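Local coordinates for protein involved in catabolism of external DNA (Legionella pneumophila subsp. pneumophila, PDB 2OO3) that probably methylates the N6 position of a specific adenine in 23S ribosomal RNA, using S-adenosyl-L-methionine as the methyl donor, at residues A[11-16]-A[59-64]; A[22-27]-A[103-108]; A[42-47]-A[127-132]; A[212-217]-A[239-244]. All blocks are in the same frame, centred on the assembly; numbering follows the deposited sequence.

The four contacts illustrate how chemistry follows location in a Rossmann-like methyltransferase fold. Contacts 2 and 4 are buried: contact 2 joins helix 14-30 to helix 102-109 through aliphatic groups and a phenyl ring, whereas contact 4 lays helix 203-216 on strand 237-243 around a tryptophan and ends in water and sulfate. Contacts 1 and 3 are partly buried and set loops against helix ends, the first bridged by waters, the second combining a cation-pi stack with leucine packing. Contacts 1 and 2 share helix 14-30. Contact 2 touches contact 3, where P103 meets S44 and L129, and contact 4, where T22 meets L240 and I242; contacts 3 and 4 lie on opposite sides of the centre.

Contact 1 of 4, residues A[11-16]-A[59-64]; sequences AGNFAD and TEEYKE
G12 and Y62 bring their CA atoms to 4.5 Å where the loop entering helix 14-30 passes the 3-10 turn 61-64. G12, at a positive phi of 80° that favours glycine, offers its carbonyl to Y62 in a CA-H...O contact, with Y62 CA 3.5 Å from G12 O. Two waters bridge the backbones. One donates to A11 O and accepts from Y62 N; the other accepts from F14 N and donates weakly to E61 O.

Among the side chains, N13 and E61 run alongside with a shared direction, with E61 OE2 3.5 Å from N13 ND2 and their amide and carboxylate planes 44° apart. The other carboxylate oxygen, E61 OE1, is hydrogen-bonded to H10. N13 is the N-cap: its OD1 accepts from D16 N at 3.1 Å, the capping bond. D16 OD2 in turn takes the G12 N-H at 2.8 Å, holding the approach to the helix. Y62 presents only CB, 3.4 Å from A11 O, and its ring leads away.

The firm direct bonds are thus internal to the capped helix start, while water mediates much of the polar link between segments; the E61 carboxylate near the helix N-terminus may gain modest electrostatic stabilisation.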
# COMPACT_ATOMS: atom_id res chain seq x y z
N ALA A 11 -7.58 8.94 -6.75
CA ALA A 11 -6.42 9.27 -5.89
C ALA A 11 -6.83 9.87 -4.56
O ALA A 11 -7.61 10.83 -4.50
CB ALA A 11 -5.47 10.23 -6.60
N GLY A 12 -6.29 9.33 -3.49
CA GLY A 12 -6.57 9.87 -2.17
C GLY A 12 -7.90 9.42 -1.59
O GLY A 12 -8.34 9.98 -0.58
N ASN A 13 -8.55 8.41 -2.21
CA ASN A 13 -9.78 7.83 -1.63
C ASN A 13 -9.46 7.06 -0.32
O ASN A 13 -8.28 6.97 0.09
CB ASN A 13 -10.58 6.98 -2.64
CG ASN A 13 -9.89 5.64 -2.99
OD1 ASN A 13 -8.76 5.41 -2.63
ND2 ASN A 13 -10.61 4.77 -3.71
N PHE A 14 -10.49 6.53 0.36
CA PHE A 14 -10.28 5.89 1.65
C PHE A 14 -9.29 4.73 1.56
O PHE A 14 -8.53 4.47 2.52
CB PHE A 14 -11.63 5.44 2.28
CG PHE A 14 -12.16 4.15 1.71
CD1 PHE A 14 -11.93 2.96 2.37
CD2 PHE A 14 -12.82 4.13 0.50
CE1 PHE A 14 -12.40 1.75 1.87
CE2 PHE A 14 -13.31 2.91 -0.02
CZ PHE A 14 -13.08 1.73 0.66
N ALA A 15 -9.27 4.03 0.42
CA ALA A 15 -8.38 2.88 0.23
C ALA A 15 -6.93 3.31 0.12
O ALA A 15 -6.05 2.66 0.68
CB ALA A 15 -8.77 2.13 -1.03
N ASP A 16 -6.69 4.40 -0.62
CA ASP A 16 -5.35 5.02 -0.63
C ASP A 16 -4.89 5.37 0.77
O ASP A 16 -3.75 5.16 1.12
CB ASP A 16 -5.33 6.27 -1.50
CG ASP A 16 -4.96 5.97 -2.97
OD1 ASP A 16 -4.72 4.78 -3.30
OD2 ASP A 16 -4.91 6.94 -3.77
N THR A 59 -14.22 12.62 -10.53
CA THR A 59 -14.94 12.63 -9.27
C THR A 59 -13.95 12.88 -8.11
O THR A 59 -12.87 12.28 -8.07
CB THR A 59 -15.80 11.34 -9.07
OG1 THR A 59 -16.61 11.46 -7.89
CG2 THR A 59 -14.93 10.08 -8.96
N GLU A 60 -14.30 13.80 -7.21
CA GLU A 60 -13.37 14.22 -6.17
C GLU A 60 -13.40 13.24 -4.98
O GLU A 60 -13.80 13.61 -3.87
CB GLU A 60 -13.67 15.65 -5.72
CG GLU A 60 -13.46 16.72 -6.80
CD GLU A 60 -13.77 18.12 -6.29
OE1 GLU A 60 -14.97 18.46 -6.15
OE2 GLU A 60 -12.81 18.89 -6.05
N GLU A 61 -12.98 12.00 -5.22
CA GLU A 61 -13.04 10.95 -4.20
C GLU A 61 -12.15 11.27 -2.99
O GLU A 61 -12.41 10.83 -1.88
CB GLU A 61 -12.73 9.56 -4.77
CG GLU A 61 -13.93 8.96 -5.49
CD GLU A 61 -13.88 7.44 -5.66
OE1 GLU A 61 -14.37 6.98 -6.72
OE2 GLU A 61 -13.39 6.71 -4.75
N TYR A 62 -11.12 12.08 -3.21
CA TYR A 62 -10.24 12.48 -2.13
C TYR A 62 -10.95 13.22 -0.99
O TYR A 62 -10.51 13.16 0.15
CB TYR A 62 -9.06 13.30 -2.65
CG TYR A 62 -9.37 14.73 -2.95
CD1 TYR A 62 -9.19 15.71 -1.98
CD2 TYR A 62 -9.84 15.12 -4.20
CE1 TYR A 62 -9.47 17.05 -2.24
CE2 TYR A 62 -10.13 16.46 -4.47
CZ TYR A 62 -9.93 17.41 -3.49
OH TYR A 62 -10.22 18.74 -3.75
N LYS A 63 -12.03 13.93 -1.31
CA LYS A 63 -12.84 14.61 -0.28
C LYS A 63 -13.34 13.70 0.85
O LYS A 63 -13.62 14.18 1.96
CB LYS A 63 -14.02 15.30 -0.93
CG LYS A 63 -13.57 16.37 -1.88
CD LYS A 63 -14.73 16.98 -2.60
CE LYS A 63 -15.41 18.01 -1.77
NZ LYS A 63 -16.65 18.32 -2.51
N GLU A 64 -13.45 12.41 0.56
CA GLU A 64 -13.89 11.41 1.53
C GLU A 64 -12.82 10.45 1.98
O GLU A 64 -13.11 9.47 2.69
CB GLU A 64 -15.02 10.60 0.94
CG GLU A 64 -16.28 11.42 0.84
CD GLU A 64 -17.42 10.60 0.30
OE1 GLU A 64 -17.16 9.64 -0.49
OE2 GLU A 64 -18.57 10.94 0.68
O HOH W 1 -9.81 12.04 -5.92
O HOH W 2 -12.95 7.65 -0.56

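Contact 2 of 4, residues A[22-27]-A[103-108]; sequences TLTRLL and PYFAIN
L23, T24 and L27 of helix 14-30 face F105 and A106 of helix 102-109, an example of nearly parallel helix packing in which leucine and threonine methyls pack against a phenylalanine and an alanine. The axes of the two short segments are 10.1 Å apart and cross at -22°.

Aliphatic contacts come first. L23 reaches across with CD2, which lies 4.1 Å from F105 CB, so the leucine meets the root of the aromatic side chain. One turn later, L27 brings CD1 to 3.8 Å from A106 CA, and the same methyl is 4.3 Å from A106 CB, settling against the backbone where the alanine is small.

The aromatic ring itself meets a methyl group. T24 CG2 is 3.9 Å from F105 CD1 in an oblique approach. With T24 OG1 between the backbone N and the carbonyl carbon (chi1 73°), CG2 stands beside the backbone N, and the hydroxyl bonds to I21 O of its own helix. The F105 ring also meets those of H20, predicted to bind S-adenosyl-L-methionine, and Y83.

A polar tie between the same two helices comes from Q109 NE2, which hydrogen-bonds to T24 O.

L23, L27 and A106 also rest on Y39 of strand 38-41. Apolar burial does most of the joining between 22-27 and 103-108 beside the predicted cofactor site, and the Q109 bond to T24 O adds a polar link.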
# COMPACT_ATOMS: atom_id res chain seq x y z
N THR A 22 -0.33 2.28 5.93
CA THR A 22 0.25 0.93 6.08
C THR A 22 1.67 0.89 5.52
O THR A 22 2.59 0.46 6.20
CB THR A 22 -0.62 -0.14 5.44
OG1 THR A 22 -1.89 -0.17 6.14
CG2 THR A 22 0.03 -1.52 5.57
N LEU A 23 1.83 1.33 4.27
CA LEU A 23 3.16 1.44 3.67
C LEU A 23 4.13 2.24 4.56
O LEU A 23 5.24 1.79 4.83
CB LEU A 23 3.05 2.09 2.28
CG LEU A 23 4.36 2.36 1.53
CD1 LEU A 23 5.22 1.09 1.34
CD2 LEU A 23 4.06 3.02 0.16
N THR A 24 3.71 3.41 5.04
CA THR A 24 4.61 4.24 5.86
C THR A 24 5.08 3.52 7.13
O THR A 24 6.24 3.68 7.53
CB THR A 24 4.07 5.66 6.19
OG1 THR A 24 3.02 5.59 7.16
CG2 THR A 24 3.60 6.42 4.92
N ARG A 25 4.21 2.70 7.72
CA ARG A 25 4.54 2.01 8.99
C ARG A 25 5.52 0.89 8.66
O ARG A 25 6.49 0.65 9.41
CB ARG A 25 3.27 1.46 9.67
CG ARG A 25 2.25 2.57 10.01
CD ARG A 25 2.43 3.19 11.41
NE ARG A 25 3.79 3.25 11.96
CZ ARG A 25 4.54 4.35 12.04
NH1 ARG A 25 4.14 5.51 11.57
NH2 ARG A 25 5.73 4.28 12.58
N LEU A 26 5.32 0.24 7.51
CA LEU A 26 6.22 -0.84 7.09
C LEU A 26 7.62 -0.29 6.81
O LEU A 26 8.60 -0.87 7.23
CB LEU A 26 5.67 -1.60 5.87
CG LEU A 26 4.35 -2.36 6.16
CD1 LEU A 26 3.84 -2.94 4.87
CD2 LEU A 26 4.59 -3.50 7.22
N LEU A 27 7.67 0.86 6.12
CA LEU A 27 8.94 1.52 5.78
C LEU A 27 9.68 2.00 7.03
O LEU A 27 10.88 1.79 7.17
CB LEU A 27 8.71 2.69 4.83
CG LEU A 27 8.27 2.27 3.39
CD1 LEU A 27 7.83 3.52 2.67
CD2 LEU A 27 9.36 1.57 2.62
N PRO A 103 5.10 5.35 -4.69
CA PRO A 103 6.55 5.61 -4.90
C PRO A 103 7.06 6.90 -4.23
O PRO A 103 8.17 6.91 -3.75
CB PRO A 103 6.64 5.77 -6.43
CG PRO A 103 5.51 5.02 -6.96
CD PRO A 103 4.38 5.32 -5.99
N TYR A 104 6.23 7.95 -4.19
CA TYR A 104 6.59 9.21 -3.53
C TYR A 104 6.74 9.03 -2.02
O TYR A 104 7.68 9.57 -1.41
CB TYR A 104 5.57 10.31 -3.88
CG TYR A 104 6.08 11.71 -3.61
CD1 TYR A 104 6.66 12.47 -4.63
CD2 TYR A 104 5.94 12.29 -2.35
CE1 TYR A 104 7.17 13.76 -4.39
CE2 TYR A 104 6.41 13.61 -2.11
CZ TYR A 104 7.03 14.32 -3.13
OH TYR A 104 7.49 15.59 -2.91
N PHE A 105 5.87 8.24 -1.39
CA PHE A 105 6.12 7.86 0.02
C PHE A 105 7.45 7.10 0.20
O PHE A 105 8.25 7.41 1.12
CB PHE A 105 4.93 7.04 0.57
CG PHE A 105 3.66 7.85 0.72
CD1 PHE A 105 3.49 8.73 1.81
CD2 PHE A 105 2.63 7.72 -0.20
CE1 PHE A 105 2.30 9.48 1.95
CE2 PHE A 105 1.42 8.47 -0.05
CZ PHE A 105 1.28 9.35 1.01
N ALA A 106 7.70 6.11 -0.65
CA ALA A 106 8.89 5.26 -0.48
C ALA A 106 10.20 6.05 -0.62
O ALA A 106 11.16 5.88 0.14
CB ALA A 106 8.83 4.05 -1.44
N ILE A 107 10.24 6.92 -1.62
CA ILE A 107 11.41 7.74 -1.85
C ILE A 107 11.66 8.64 -0.65
O ILE A 107 12.80 8.92 -0.31
CB ILE A 107 11.26 8.53 -3.18
CG1 ILE A 107 11.39 7.58 -4.37
CG2 ILE A 107 12.35 9.55 -3.30
CD1 ILE A 107 10.92 8.19 -5.78
N ASN A 108 10.60 9.07 0.02
CA ASN A 108 10.79 9.90 1.20
C ASN A 108 11.34 9.16 2.41
O ASN A 108 12.21 9.70 3.10
CB ASN A 108 9.51 10.66 1.58
CG ASN A 108 9.47 12.02 0.94
OD1 ASN A 108 10.05 12.99 1.46
ND2 ASN A 108 8.85 12.10 -0.23

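Contact 3 of 4, residues A[42-47]-A[127-132]; sequences THSGRG and NFLLKL
R46 and L129 approach to 4.5 Å between CA atoms, where the irregular loop after strand 38-41 passes the end of helix 123-129 and the type I turn L129-L132, and R46 O receives a CA-H...O contact from L129 CA.

R46 runs alongside F128 in the same direction from CB outward: their CB atoms are 3.6 Å apart. The arginine chain bends at chi3, and its guanidinium lies flat over one face of the F128 ring, with the planes 23° apart. This is a cation-pi contact, off-centre, with R46 CZ 4.2 Å from the centroid of the F128 ring; R46 NH1 sits toward the rim, 3.6 Å from F128 CE2. A salt bridge from R46 NE to E125 gives the cation a second partner on the same helix.

Deeper in, L129 packs against the loop. Its CD2 is 3.7 Å from S44 CB, and its CB and both methyls press against G45 O, which is buried without a polar partner. L132 closes the far end, with CD2 3.5 Å from R46 O. G47, at a positive phi of 95°, brings its CA against methyls of both leucines.

A loop following the first strand is where Rossmann-like methyltransferases hold their cofactor. Consistent with this, H43 and E120 are predicted to bind S-adenosyl-L-methionine, and G45 N is hydrogen-bonded to E120. An outer layer of charge and pi electrons and an inner layer of leucine thus probably help shape the loop beside that site.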
# COMPACT_ATOMS: atom_id res chain seq x y z
N THR A 42 5.01 -3.54 -7.75
CA THR A 42 4.53 -4.22 -8.96
C THR A 42 3.62 -3.30 -9.82
O THR A 42 3.52 -3.47 -11.03
CB THR A 42 3.73 -5.51 -8.56
OG1 THR A 42 2.80 -5.17 -7.52
CG2 THR A 42 4.64 -6.62 -7.98
N HIS A 43 2.94 -2.35 -9.20
CA HIS A 43 1.98 -1.49 -9.92
C HIS A 43 2.21 -0.05 -9.42
O HIS A 43 1.44 0.44 -8.55
CB HIS A 43 0.52 -1.86 -9.60
CG HIS A 43 0.11 -3.26 -9.97
ND1 HIS A 43 0.45 -4.36 -9.20
CD2 HIS A 43 -0.67 -3.73 -10.97
CE1 HIS A 43 -0.08 -5.45 -9.74
NE2 HIS A 43 -0.76 -5.10 -10.82
N SER A 44 3.23 0.64 -9.92
CA SER A 44 3.60 1.94 -9.37
C SER A 44 2.73 3.15 -9.75
O SER A 44 2.75 4.17 -9.06
CB SER A 44 5.06 2.26 -9.71
OG SER A 44 5.88 1.20 -9.25
N GLY A 45 2.00 3.05 -10.86
CA GLY A 45 1.19 4.15 -11.36
C GLY A 45 2.05 5.35 -11.77
O GLY A 45 3.21 5.21 -12.12
N ARG A 46 1.49 6.55 -11.72
CA ARG A 46 2.24 7.71 -12.20
C ARG A 46 3.03 8.40 -11.09
O ARG A 46 3.85 9.28 -11.36
CB ARG A 46 1.32 8.69 -12.91
CG ARG A 46 0.25 9.25 -12.03
CD ARG A 46 -0.58 10.32 -12.74
NE ARG A 46 -1.22 9.84 -13.96
CZ ARG A 46 -1.74 10.64 -14.89
NH1 ARG A 46 -1.70 11.97 -14.73
NH2 ARG A 46 -2.30 10.12 -15.98
N GLY A 47 2.80 8.01 -9.84
CA GLY A 47 3.67 8.47 -8.72
C GLY A 47 3.20 9.70 -7.94
O GLY A 47 3.46 9.80 -6.77
N ASN A 127 5.41 7.14 -18.25
CA ASN A 127 6.09 8.36 -18.64
C ASN A 127 6.03 9.44 -17.57
O ASN A 127 6.98 10.20 -17.42
CB ASN A 127 5.59 8.93 -19.99
CG ASN A 127 6.08 8.11 -21.21
OD1 ASN A 127 5.28 7.79 -22.08
ND2 ASN A 127 7.37 7.78 -21.26
N PHE A 128 4.93 9.48 -16.80
CA PHE A 128 4.83 10.42 -15.68
C PHE A 128 5.71 9.99 -14.53
O PHE A 128 6.30 10.80 -13.87
CB PHE A 128 3.40 10.55 -15.17
CG PHE A 128 2.54 11.50 -15.94
CD1 PHE A 128 2.72 12.88 -15.83
CD2 PHE A 128 1.50 11.02 -16.74
CE1 PHE A 128 1.90 13.76 -16.55
CE2 PHE A 128 0.68 11.89 -17.47
CZ PHE A 128 0.88 13.26 -17.38
N LEU A 129 5.79 8.69 -14.29
CA LEU A 129 6.63 8.14 -13.22
C LEU A 129 8.13 8.44 -13.43
O LEU A 129 8.90 8.56 -12.46
CB LEU A 129 6.41 6.62 -13.15
CG LEU A 129 6.99 5.85 -11.96
CD1 LEU A 129 6.36 6.34 -10.65
CD2 LEU A 129 6.68 4.40 -12.19
N LEU A 130 8.54 8.58 -14.69
CA LEU A 130 9.92 8.97 -15.00
C LEU A 130 10.26 10.37 -14.49
O LEU A 130 11.44 10.72 -14.44
CB LEU A 130 10.18 8.91 -16.53
CG LEU A 130 10.17 7.53 -17.16
CD1 LEU A 130 10.26 7.64 -18.70
CD2 LEU A 130 11.31 6.66 -16.59
N LYS A 131 9.25 11.16 -14.14
CA LYS A 131 9.44 12.53 -13.67
C LYS A 131 9.51 12.68 -12.12
O LYS A 131 9.71 13.76 -11.62
CB LYS A 131 8.30 13.40 -14.19
CG LYS A 131 8.15 13.43 -15.75
CD LYS A 131 9.38 14.08 -16.33
CE LYS A 131 9.16 14.84 -17.67
NZ LYS A 131 10.46 15.53 -18.10
N LEU A 132 9.31 11.60 -11.38
CA LEU A 132 9.42 11.66 -9.90
C LEU A 132 10.81 12.05 -9.45
O LEU A 132 11.78 11.51 -10.00
CB LEU A 132 9.08 10.31 -9.29
CG LEU A 132 7.58 10.00 -9.14
CD1 LEU A 132 7.28 10.03 -7.66
CD2 LEU A 132 6.59 10.92 -9.97

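Contact 4 of 4, residues A[212-217]-A[239-244]; sequences KMREIS and GLWIIN. With SO4 (sulfate ion), chain C.
M213 and W241 pack helix 203-216 onto strand 237-243, the antiparallel strand inserted between 193-200 and 220-226 in the manner of class I methyltransferases with a Rossmann-like fold. The segments run 16° apart in direction.

The tight part is the indole face. M213 and W241 overlap as they extend from opposite sides, and M213 CB sits over the indole in a CH-pi contact, 3.8 Å from the centroid of the W241 five-membered ring. Bends at chi2 and chi3 bring M213 CE back to 3.7 Å from W241 CD1, while M213 SD makes an oblique Met-aromatic contact. I243 extends this packing, its CD1 lying 3.9 Å from I216 CG2.

Toward solvent, at R214, the contact is looser. R214 crosses W241 at about a right angle; R214 NH1 lies obliquely 3.9 Å from W241 CZ3 and has a long, weak ion pair with E274. Buried S217 packs its CB on I243 CG2, while its OG donates to sulfate O1 at 2.7 Å, a probable crystallisation ion also held by S218, K219 and K278. Water links S217 OG, N244 OD1 and the sulfate.

Another water accepts from W241 NE1 at 2.8 Å and donates to both M213 O and S217 O.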
# COMPACT_ATOMS: atom_id res chain seq x y z
N LYS A 212 -6.51 -18.39 -1.17
CA LYS A 212 -5.20 -18.58 -1.80
C LYS A 212 -4.08 -17.88 -1.02
O LYS A 212 -3.03 -18.47 -0.83
CB LYS A 212 -5.17 -18.11 -3.27
CG LYS A 212 -6.16 -18.82 -4.16
CD LYS A 212 -6.23 -20.31 -3.86
CE LYS A 212 -5.30 -21.11 -4.74
NZ LYS A 212 -5.60 -22.57 -4.62
N MET A 213 -4.32 -16.65 -0.56
CA MET A 213 -3.30 -15.95 0.25
C MET A 213 -3.00 -16.74 1.53
O MET A 213 -1.83 -16.87 1.94
CB MET A 213 -3.77 -14.52 0.62
CG MET A 213 -3.79 -13.54 -0.57
SD MET A 213 -2.25 -13.42 -1.60
CE MET A 213 -1.00 -13.09 -0.32
N ARG A 214 -4.05 -17.29 2.14
CA ARG A 214 -3.88 -18.01 3.40
C ARG A 214 -2.99 -19.23 3.25
O ARG A 214 -2.21 -19.53 4.14
CB ARG A 214 -5.24 -18.36 4.01
CG ARG A 214 -5.21 -18.52 5.51
CD ARG A 214 -6.51 -17.99 6.19
NE ARG A 214 -7.71 -18.27 5.41
CZ ARG A 214 -8.58 -17.35 4.96
NH1 ARG A 214 -8.42 -16.05 5.26
NH2 ARG A 214 -9.64 -17.74 4.24
N GLU A 215 -3.04 -19.89 2.10
CA GLU A 215 -2.21 -21.07 1.85
C GLU A 215 -0.69 -20.83 1.77
O GLU A 215 0.10 -21.77 1.96
CB GLU A 215 -2.71 -21.78 0.58
CG GLU A 215 -4.16 -22.30 0.74
CD GLU A 215 -4.78 -22.79 -0.56
OE1 GLU A 215 -4.09 -22.78 -1.62
OE2 GLU A 215 -5.97 -23.18 -0.54
N ILE A 216 -0.28 -19.59 1.50
CA ILE A 216 1.13 -19.28 1.25
C ILE A 216 1.97 -19.37 2.53
O ILE A 216 3.06 -19.97 2.55
CB ILE A 216 1.26 -17.90 0.59
CG1 ILE A 216 0.52 -17.91 -0.76
CG2 ILE A 216 2.76 -17.51 0.40
CD1 ILE A 216 0.45 -16.54 -1.45
N SER A 217 1.45 -18.79 3.61
CA SER A 217 2.16 -18.67 4.86
C SER A 217 1.20 -18.35 5.98
O SER A 217 0.22 -17.62 5.81
CB SER A 217 3.25 -17.58 4.75
OG SER A 217 3.90 -17.43 5.99
N GLY A 239 -8.76 -4.12 1.95
CA GLY A 239 -7.87 -4.70 2.96
C GLY A 239 -6.46 -4.81 2.50
O GLY A 239 -6.15 -4.50 1.32
N LEU A 240 -5.58 -5.19 3.42
CA LEU A 240 -4.20 -5.60 3.03
C LEU A 240 -3.82 -6.91 3.71
O LEU A 240 -4.22 -7.17 4.85
CB LEU A 240 -3.15 -4.49 3.29
CG LEU A 240 -3.42 -3.16 2.54
CD1 LEU A 240 -4.04 -2.11 3.48
CD2 LEU A 240 -2.14 -2.61 1.96
N TRP A 241 -3.09 -7.73 2.98
CA TRP A 241 -2.60 -9.00 3.46
C TRP A 241 -1.08 -8.88 3.52
O TRP A 241 -0.44 -8.54 2.52
CB TRP A 241 -3.02 -10.13 2.51
CG TRP A 241 -2.65 -11.48 3.08
CD1 TRP A 241 -1.40 -12.02 3.16
CD2 TRP A 241 -3.54 -12.42 3.67
NE1 TRP A 241 -1.45 -13.26 3.76
CE2 TRP A 241 -2.76 -13.52 4.09
CE3 TRP A 241 -4.93 -12.44 3.89
CZ2 TRP A 241 -3.32 -14.65 4.73
CZ3 TRP A 241 -5.49 -13.58 4.53
CH2 TRP A 241 -4.68 -14.65 4.95
N ILE A 242 -0.51 -9.11 4.71
CA ILE A 242 0.93 -8.92 4.90
C ILE A 242 1.54 -10.23 5.35
O ILE A 242 1.04 -10.84 6.30
CB ILE A 242 1.26 -7.76 5.91
CG1 ILE A 242 0.70 -6.42 5.38
CG2 ILE A 242 2.78 -7.63 6.09
CD1 ILE A 242 0.52 -5.35 6.39
N ILE A 243 2.54 -10.68 4.62
CA ILE A 243 3.35 -11.83 5.01
C ILE A 243 4.64 -11.34 5.64
O ILE A 243 5.30 -10.43 5.11
CB ILE A 243 3.69 -12.70 3.80
CG1 ILE A 243 2.38 -13.20 3.14
CG2 ILE A 243 4.60 -13.91 4.20
CD1 ILE A 243 2.57 -13.88 1.74
N ASN A 244 4.98 -11.93 6.77
CA ASN A 244 6.11 -11.52 7.60
C ASN A 244 5.95 -10.11 8.15
O ASN A 244 6.84 -9.27 8.03
CB ASN A 244 7.41 -11.72 6.81
CG ASN A 244 7.67 -13.21 6.53
OD1 ASN A 244 7.38 -14.07 7.37
ND2 ASN A 244 8.19 -13.51 5.35
S SO4 C . 5.01 -20.74 7.29
O1 SO4 C . 5.19 -19.30 7.46
O2 SO4 C . 5.51 -21.11 5.97
O3 SO4 C . 5.77 -21.43 8.33
O4 SO4 C . 3.60 -21.11 7.36
O HOH W 3 -0.10 -15.74 3.74
O HOH W 4 6.58 -16.65 6.34